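Local coordinates for nitrite transporter NirC (Salmonella enterica subsp. enterica serovar Typhimurium, PDB 4FC4), which forms a pentameric channel of the formate/nitrite transporter family that carries nitrite into and out of the cell across the cytoplasmic membrane, at the interface of chains A and B. Numbering follows the deposited sequence. Chains: chain A/B, Nitrite transporter NirC.

Contact 1: the interface of chains A and B. Residues chain A 151-152, 155, 159; chain B 122-123, 125-126.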
# COMPACT_ATOMS: atom_id res chain seq x y z
N THR A 151 -32.62 -18.22 8.10
CA THR A 151 -32.75 -16.78 8.04
C THR A 151 -31.42 -16.04 8.13
O THR A 151 -31.12 -15.14 7.30
CB THR A 151 -33.72 -16.37 9.13
OG1 THR A 151 -34.92 -17.12 8.86
CG2 THR A 151 -34.02 -14.88 9.07
N VAL A 152 -30.61 -16.48 9.10
CA VAL A 152 -29.29 -15.93 9.38
C VAL A 152 -28.41 -16.10 8.14
O VAL A 152 -27.87 -15.12 7.63
CB VAL A 152 -28.72 -16.59 10.69
CG1 VAL A 152 -27.18 -16.47 10.85
CG2 VAL A 152 -29.50 -16.14 11.94
N PHE A 155 -29.56 -13.83 5.15
CA PHE A 155 -29.22 -12.42 5.23
C PHE A 155 -27.72 -12.18 5.24
O PHE A 155 -27.27 -11.16 4.77
CB PHE A 155 -30.00 -11.71 6.33
CG PHE A 155 -31.46 -11.52 5.97
CD1 PHE A 155 -31.85 -10.53 5.02
CD2 PHE A 155 -32.44 -12.38 6.47
CE1 PHE A 155 -33.17 -10.38 4.62
CE2 PHE A 155 -33.78 -12.23 6.09
CZ PHE A 155 -34.16 -11.22 5.18
N LEU A 159 -25.82 -9.70 2.54
CA LEU A 159 -24.81 -8.72 2.82
C LEU A 159 -23.44 -9.12 2.17
O LEU A 159 -22.72 -8.28 1.66
CB LEU A 159 -24.69 -8.48 4.34
CG LEU A 159 -25.89 -7.83 5.10
CD1 LEU A 159 -25.84 -8.18 6.58
CD2 LEU A 159 -26.13 -6.32 4.92
N LEU B 122 -30.74 -5.74 8.11
CA LEU B 122 -30.26 -6.91 7.46
C LEU B 122 -29.21 -7.57 8.35
O LEU B 122 -29.19 -8.79 8.48
CB LEU B 122 -29.64 -6.57 6.09
CG LEU B 122 -30.48 -5.97 4.94
CD1 LEU B 122 -29.53 -5.63 3.77
CD2 LEU B 122 -31.62 -6.86 4.45
N TYR B 123 -28.33 -6.77 8.96
CA TYR B 123 -27.23 -7.33 9.78
C TYR B 123 -27.83 -8.07 11.00
O TYR B 123 -27.36 -9.13 11.47
CB TYR B 123 -26.26 -6.19 10.13
CG TYR B 123 -25.20 -6.61 11.09
CD1 TYR B 123 -24.09 -7.32 10.66
CD2 TYR B 123 -25.31 -6.30 12.43
CE1 TYR B 123 -23.12 -7.75 11.55
CE2 TYR B 123 -24.36 -6.70 13.31
CZ TYR B 123 -23.27 -7.45 12.86
OH TYR B 123 -22.33 -7.85 13.76
N TRP B 125 -31.08 -9.45 11.13
CA TRP B 125 -31.69 -10.64 10.63
C TRP B 125 -30.65 -11.64 10.25
O TRP B 125 -30.91 -12.85 10.21
CB TRP B 125 -32.55 -10.27 9.42
CG TRP B 125 -33.77 -9.43 9.71
CD1 TRP B 125 -34.47 -9.34 10.91
CD2 TRP B 125 -34.51 -8.55 8.78
NE1 TRP B 125 -35.56 -8.49 10.80
CE2 TRP B 125 -35.66 -8.00 9.55
CE3 TRP B 125 -34.37 -8.19 7.43
CZ2 TRP B 125 -36.60 -7.14 8.97
CZ3 TRP B 125 -35.32 -7.31 6.87
CH2 TRP B 125 -36.43 -6.81 7.63
N GLY B 126 -29.47 -11.12 9.88
CA GLY B 126 -28.21 -11.89 9.67
C GLY B 126 -27.50 -12.38 10.94
O GLY B 126 -26.36 -12.95 10.87
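The first turns of helix 150-172 of one NirC subunit meet the C-terminal end of helix 98-125 of its neighbour, forming an apolar corner of a subunit interface in this membrane channel pentamer. A:Phe155 and B:Trp125 carry much of it. The CE3 edge of the B:Trp125 six-membered ring points onto one face of the A:Phe155 phenyl, the two planes steeply inclined: CE3 stands 3.7 Å above the phenyl plane, offset toward the rim rather than over the centre, and the beta-carbon CB of B:Trp125 follows at 3.6 Å from CD2 of A:Phe155. With CG anti to the carbonyl carbon (chi1 -72°), the phenyl lies with CD2 beside that CB and CD1 beside B:Leu122. The methyl CG2 of A:Thr151, one turn earlier on the same helix, sits at the ring edge, in plane, and may limit how the ring turns. B:Leu122 crosses A:Phe155 at about a right angle, placing its CD2 methyl 3.7 Å from A:Phe155 CD1. The other branch of the same leucine, CD1, turns to A:Leu159, whose CD2 lies 3.7 Å away, so B:Leu122 bridges two residues spaced one helical turn apart. A:Leu159 divides its methyls: CD2 rests on the B:Leu122 side chain, CD1 3.6 Å from the alpha-carbon CA of B:Tyr123. Where helix 98-125 ends, B:Gly126 offers backbone without a side chain, and its CA comes within 3.8 Å of A:Phe155 CB.

Contact 2: the interface of chains A and B. Residues chain A 166, 169, 173, 241, 245; chain B 33, 37, 74-76.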
# COMPACT_ATOMS: atom_id res chain seq x y z
N LEU A 166 -20.54 -4.93 -5.25
CA LEU A 166 -20.00 -3.57 -5.11
C LEU A 166 -18.53 -3.61 -5.55
O LEU A 166 -18.05 -2.71 -6.23
CB LEU A 166 -20.15 -2.99 -3.66
CG LEU A 166 -21.49 -2.39 -3.21
CD1 LEU A 166 -21.63 -2.23 -1.70
CD2 LEU A 166 -21.85 -1.09 -3.96
N TRP A 169 -18.63 -4.07 -9.37
CA TRP A 169 -19.10 -2.80 -9.91
C TRP A 169 -18.05 -1.72 -9.90
O TRP A 169 -17.79 -1.07 -10.90
CB TRP A 169 -20.37 -2.39 -9.12
CG TRP A 169 -20.97 -1.09 -9.46
CD1 TRP A 169 -20.71 0.12 -8.84
CD2 TRP A 169 -21.99 -0.82 -10.50
NE1 TRP A 169 -21.49 1.13 -9.39
CE2 TRP A 169 -22.29 0.62 -10.41
CE3 TRP A 169 -22.68 -1.60 -11.46
CZ2 TRP A 169 -23.23 1.24 -11.27
CZ3 TRP A 169 -23.66 -0.95 -12.30
CH2 TRP A 169 -23.88 0.42 -12.23
N ARG A 173 -15.76 0.40 -12.82
CA ARG A 173 -15.74 1.85 -13.00
C ARG A 173 -14.36 2.47 -12.77
O ARG A 173 -14.23 3.68 -12.80
CB ARG A 173 -16.82 2.54 -12.17
CG ARG A 173 -18.19 1.89 -12.12
CD ARG A 173 -19.00 2.63 -11.02
NE ARG A 173 -19.72 3.77 -11.65
CZ ARG A 173 -19.77 5.02 -11.22
NH1 ARG A 173 -19.22 5.38 -10.09
NH2 ARG A 173 -20.45 5.91 -11.88
N MET A 241 -28.07 -4.50 -6.15
CA MET A 241 -27.14 -3.99 -7.17
C MET A 241 -27.72 -3.76 -8.59
O MET A 241 -27.78 -2.63 -9.09
CB MET A 241 -25.87 -4.82 -7.19
CG MET A 241 -25.05 -4.64 -5.88
SD MET A 241 -24.26 -3.03 -5.71
CE MET A 241 -23.40 -2.90 -7.28
N TYR A 245 -28.96 -0.20 -9.12
CA TYR A 245 -28.35 0.74 -10.06
C TYR A 245 -29.17 0.96 -11.30
O TYR A 245 -29.17 2.09 -11.82
CB TYR A 245 -26.88 0.47 -10.39
CG TYR A 245 -26.00 0.98 -9.28
CD1 TYR A 245 -25.81 2.37 -9.09
CD2 TYR A 245 -25.41 0.08 -8.35
CE1 TYR A 245 -25.02 2.84 -8.02
CE2 TYR A 245 -24.63 0.54 -7.28
CZ TYR A 245 -24.43 1.91 -7.11
OH TYR A 245 -23.63 2.35 -6.04
N MET B 33 -28.64 4.25 -0.85
CA MET B 33 -27.39 3.59 -1.11
C MET B 33 -26.26 4.17 -0.24
O MET B 33 -25.51 3.44 0.38
CB MET B 33 -27.02 3.66 -2.60
CG MET B 33 -27.89 2.84 -3.56
SD MET B 33 -27.19 2.93 -5.24
CE MET B 33 -27.89 1.51 -6.08
N TYR B 37 -24.08 2.05 2.38
CA TYR B 37 -22.63 1.89 2.11
C TYR B 37 -21.82 2.32 3.29
O TYR B 37 -20.93 1.57 3.73
CB TYR B 37 -22.18 2.66 0.88
CG TYR B 37 -22.78 2.15 -0.45
CD1 TYR B 37 -23.49 0.91 -0.52
CD2 TYR B 37 -22.62 2.89 -1.61
CE1 TYR B 37 -24.01 0.49 -1.70
CE2 TYR B 37 -23.14 2.46 -2.80
CZ TYR B 37 -23.84 1.28 -2.85
OH TYR B 37 -24.39 0.92 -4.07
N ILE B 74 -17.05 5.97 -5.40
CA ILE B 74 -16.59 5.20 -6.53
C ILE B 74 -17.72 4.32 -7.05
O ILE B 74 -17.89 4.26 -8.23
CB ILE B 74 -15.39 4.37 -6.15
CG1 ILE B 74 -14.33 5.31 -5.55
CG2 ILE B 74 -14.87 3.53 -7.36
CD1 ILE B 74 -13.44 6.04 -6.59
N ALA B 75 -18.50 3.68 -6.19
CA ALA B 75 -19.69 2.98 -6.68
C ALA B 75 -20.75 3.99 -7.15
O ALA B 75 -21.43 3.71 -8.13
CB ALA B 75 -20.27 2.02 -5.63
N GLY B 76 -20.91 5.12 -6.45
CA GLY B 76 -21.89 6.14 -6.83
C GLY B 76 -23.07 6.06 -5.90
O GLY B 76 -23.59 4.96 -5.68
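The phenol oxygen OH of A:Tyr245 is gripped from chain B by two oxygens. It donates to the backbone carbonyl O of B:Gly76 at 2.6 Å, lying in the carbonyl plane, and pairs tip to tip with the phenol OH of B:Tyr37 at 2.5 Å. Hydrogens are not seen, but if A:Tyr245 gives its own to B:Gly76, B:Tyr37 would be the donor in the tyrosine pair. The ring of A:Tyr245 is also clamped on both faces. The methyl CE of B:Met33 sits over the centre of one face, 3.4 Å from the ring centroid in a CH-pi contact, reached by a side chain extended beyond CG (chi2 -174°). Against the other face lies the indole of A:Trp169, its CZ2 offset toward the rim. The same indole crosses the interface by its edge: NE1 donates to the carbonyl O of B:Ala75 at 2.9 Å, nearly straight at 167°, on a lone pair and close to the ring plane. A:Arg173, just past helix 150-172 and bent at chi3 (90°), brings NH1 to the carbonyl O of B:Ile74 at 2.5 Å. That oxygen lies in the guanidinium plane, although the donor stands above the carbonyl plane. A:Arg173, A:Trp169 and A:Tyr245 thus take three consecutive carbonyls, B:Ile74 to B:Gly76, at the C-terminal end of helix 67-75 of chain B. Beside them, A:Leu166 obliquely crosses B:Tyr37, CD1 beside CE1 and its CD2 methyl 3.3 Å from CZ.

Contact 3: the interface of chains A and B. Residues chain A 159, 162-163, 166, 186, 189, 195; chain B 40, 67, 71.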
# COMPACT_ATOMS: atom_id res chain seq x y z
N LEU A 159 -25.82 -9.70 2.54
CA LEU A 159 -24.81 -8.72 2.82
C LEU A 159 -23.44 -9.12 2.17
O LEU A 159 -22.72 -8.28 1.66
CB LEU A 159 -24.69 -8.48 4.34
CG LEU A 159 -25.89 -7.83 5.10
CD1 LEU A 159 -25.84 -8.18 6.58
CD2 LEU A 159 -26.13 -6.32 4.92
N TRP A 162 -23.67 -8.25 -1.62
CA TRP A 162 -23.73 -6.80 -1.76
C TRP A 162 -22.27 -6.31 -1.92
O TRP A 162 -21.91 -5.66 -2.89
CB TRP A 162 -24.41 -6.18 -0.56
CG TRP A 162 -25.07 -4.89 -0.91
CD1 TRP A 162 -24.88 -4.14 -2.06
CD2 TRP A 162 -25.98 -4.09 -0.08
NE1 TRP A 162 -25.63 -2.98 -2.03
CE2 TRP A 162 -26.31 -2.89 -0.86
CE3 TRP A 162 -26.57 -4.25 1.18
CZ2 TRP A 162 -27.23 -1.94 -0.40
CZ3 TRP A 162 -27.45 -3.28 1.63
CH2 TRP A 162 -27.77 -2.16 0.86
N LEU A 163 -21.42 -6.66 -0.98
CA LEU A 163 -20.01 -6.27 -1.00
C LEU A 163 -19.26 -6.88 -2.17
O LEU A 163 -18.49 -6.17 -2.84
CB LEU A 163 -19.30 -6.63 0.32
CG LEU A 163 -19.80 -5.62 1.36
CD1 LEU A 163 -19.69 -6.09 2.81
CD2 LEU A 163 -19.16 -4.26 1.14
N LEU A 166 -20.54 -4.93 -5.25
CA LEU A 166 -20.00 -3.57 -5.11
C LEU A 166 -18.53 -3.61 -5.55
O LEU A 166 -18.05 -2.71 -6.23
CB LEU A 166 -20.15 -2.99 -3.66
CG LEU A 166 -21.49 -2.39 -3.21
CD1 LEU A 166 -21.63 -2.23 -1.70
CD2 LEU A 166 -21.85 -1.09 -3.96
N CYS A 186 -13.46 -4.66 -0.27
CA CYS A 186 -14.74 -5.33 -0.22
C CYS A 186 -14.62 -6.69 0.39
O CYS A 186 -15.50 -7.13 1.13
CB CYS A 186 -15.34 -5.39 -1.61
SG CYS A 186 -16.19 -3.82 -1.95
N ALA A 189 -14.15 -6.28 4.16
CA ALA A 189 -15.44 -5.98 4.80
C ALA A 189 -16.34 -7.20 4.88
O ALA A 189 -17.00 -7.44 5.90
CB ALA A 189 -16.15 -4.88 4.05
N TYR A 195 -19.89 -12.29 6.89
CA TYR A 195 -20.86 -12.54 5.84
C TYR A 195 -20.54 -13.80 5.09
O TYR A 195 -19.42 -14.27 5.14
CB TYR A 195 -21.02 -11.36 4.92
CG TYR A 195 -21.33 -10.05 5.59
CD1 TYR A 195 -21.97 -10.01 6.85
CD2 TYR A 195 -21.04 -8.83 4.95
CE1 TYR A 195 -22.25 -8.79 7.48
CE2 TYR A 195 -21.30 -7.61 5.57
CZ TYR A 195 -21.89 -7.59 6.83
OH TYR A 195 -22.22 -6.37 7.43
N LEU B 40 -22.05 -0.38 5.90
CA LEU B 40 -21.28 -1.57 5.73
C LEU B 40 -19.87 -1.26 6.25
O LEU B 40 -19.21 -2.14 6.84
CB LEU B 40 -21.27 -2.02 4.24
CG LEU B 40 -22.59 -2.60 3.61
CD1 LEU B 40 -22.52 -2.61 2.11
CD2 LEU B 40 -22.85 -4.05 4.10
N ILE B 67 -13.36 2.05 3.40
CA ILE B 67 -14.34 1.48 2.49
C ILE B 67 -15.60 2.35 2.44
O ILE B 67 -16.23 2.49 1.38
CB ILE B 67 -14.63 -0.00 2.83
CG1 ILE B 67 -15.74 -0.57 1.94
CG2 ILE B 67 -14.97 -0.10 4.30
CD1 ILE B 67 -15.80 -2.06 1.88
N LEU B 71 -16.90 3.38 -1.22
CA LEU B 71 -18.18 2.96 -1.79
C LEU B 71 -18.99 4.15 -2.25
O LEU B 71 -19.39 4.21 -3.37
CB LEU B 71 -19.01 2.11 -0.78
CG LEU B 71 -18.42 0.73 -0.37
CD1 LEU B 71 -19.31 0.02 0.64
CD2 LEU B 71 -18.12 -0.17 -1.59
O HOH W 1 -19.97 -4.86 6.71
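Apolar packing dominates this stretch of the subunit interface, where B:Leu40 of helix 24-51 inserts its isobutyl group among side chains of helix 150-172. A:Leu163 slides past it in the opposite direction, and their branches pair: CD2 of A:Leu163 lies 3.9 Å from CD1 of B:Leu40, while CD1 of A:Leu163 meets the other methyl, CD2. A:Leu166 comes to B:Leu40 tip to tip, its CD1 at 3.9 Å from the CD1 methyl. The B:Leu71 side chain crosses that of A:Leu166 at about a right angle, CD1 to CD1 4.0 Å. On helix 176-193, A:Ala189 faces the tip of B:Ile67: with CG1 anti to the backbone N (chi1 176°), CD1 of this isoleucine reaches out to CB of A:Ala189 at 3.6 Å and to CA of A:Cys186. Within chain A, CB of A:Leu159 lies over the centre of the A:Tyr195 ring, 3.6 Å above its plane, and CD1 of A:Leu163 meets the ring edge, in plane. Polar contact between the subunits here runs through water 1, which lies 2.8 Å from the phenol OH of A:Tyr195 and 2.8 Å from the backbone carbonyl O of B:Leu40.

Helix 150-172 of chain A runs through all three contacts, passing from contact 1 near its start, through contact 3, to contact 2 near its end. Between C-alpha centres, contact 1 lies about 14 Å from contact 3 and about 20 Å from contact 2, and contacts 2 and 3 are about 10 Å apart. A:Leu159 belongs to contacts 1 and 3, A:Leu166 to contacts 3 and 2. Chain B supplies helices 24-51 and 67-75 to contacts 2 and 3, but the end of helix 98-125 to contact 1. The interface thus grades from apolar packing to a polar end, and its repetition would hold the pentamer together.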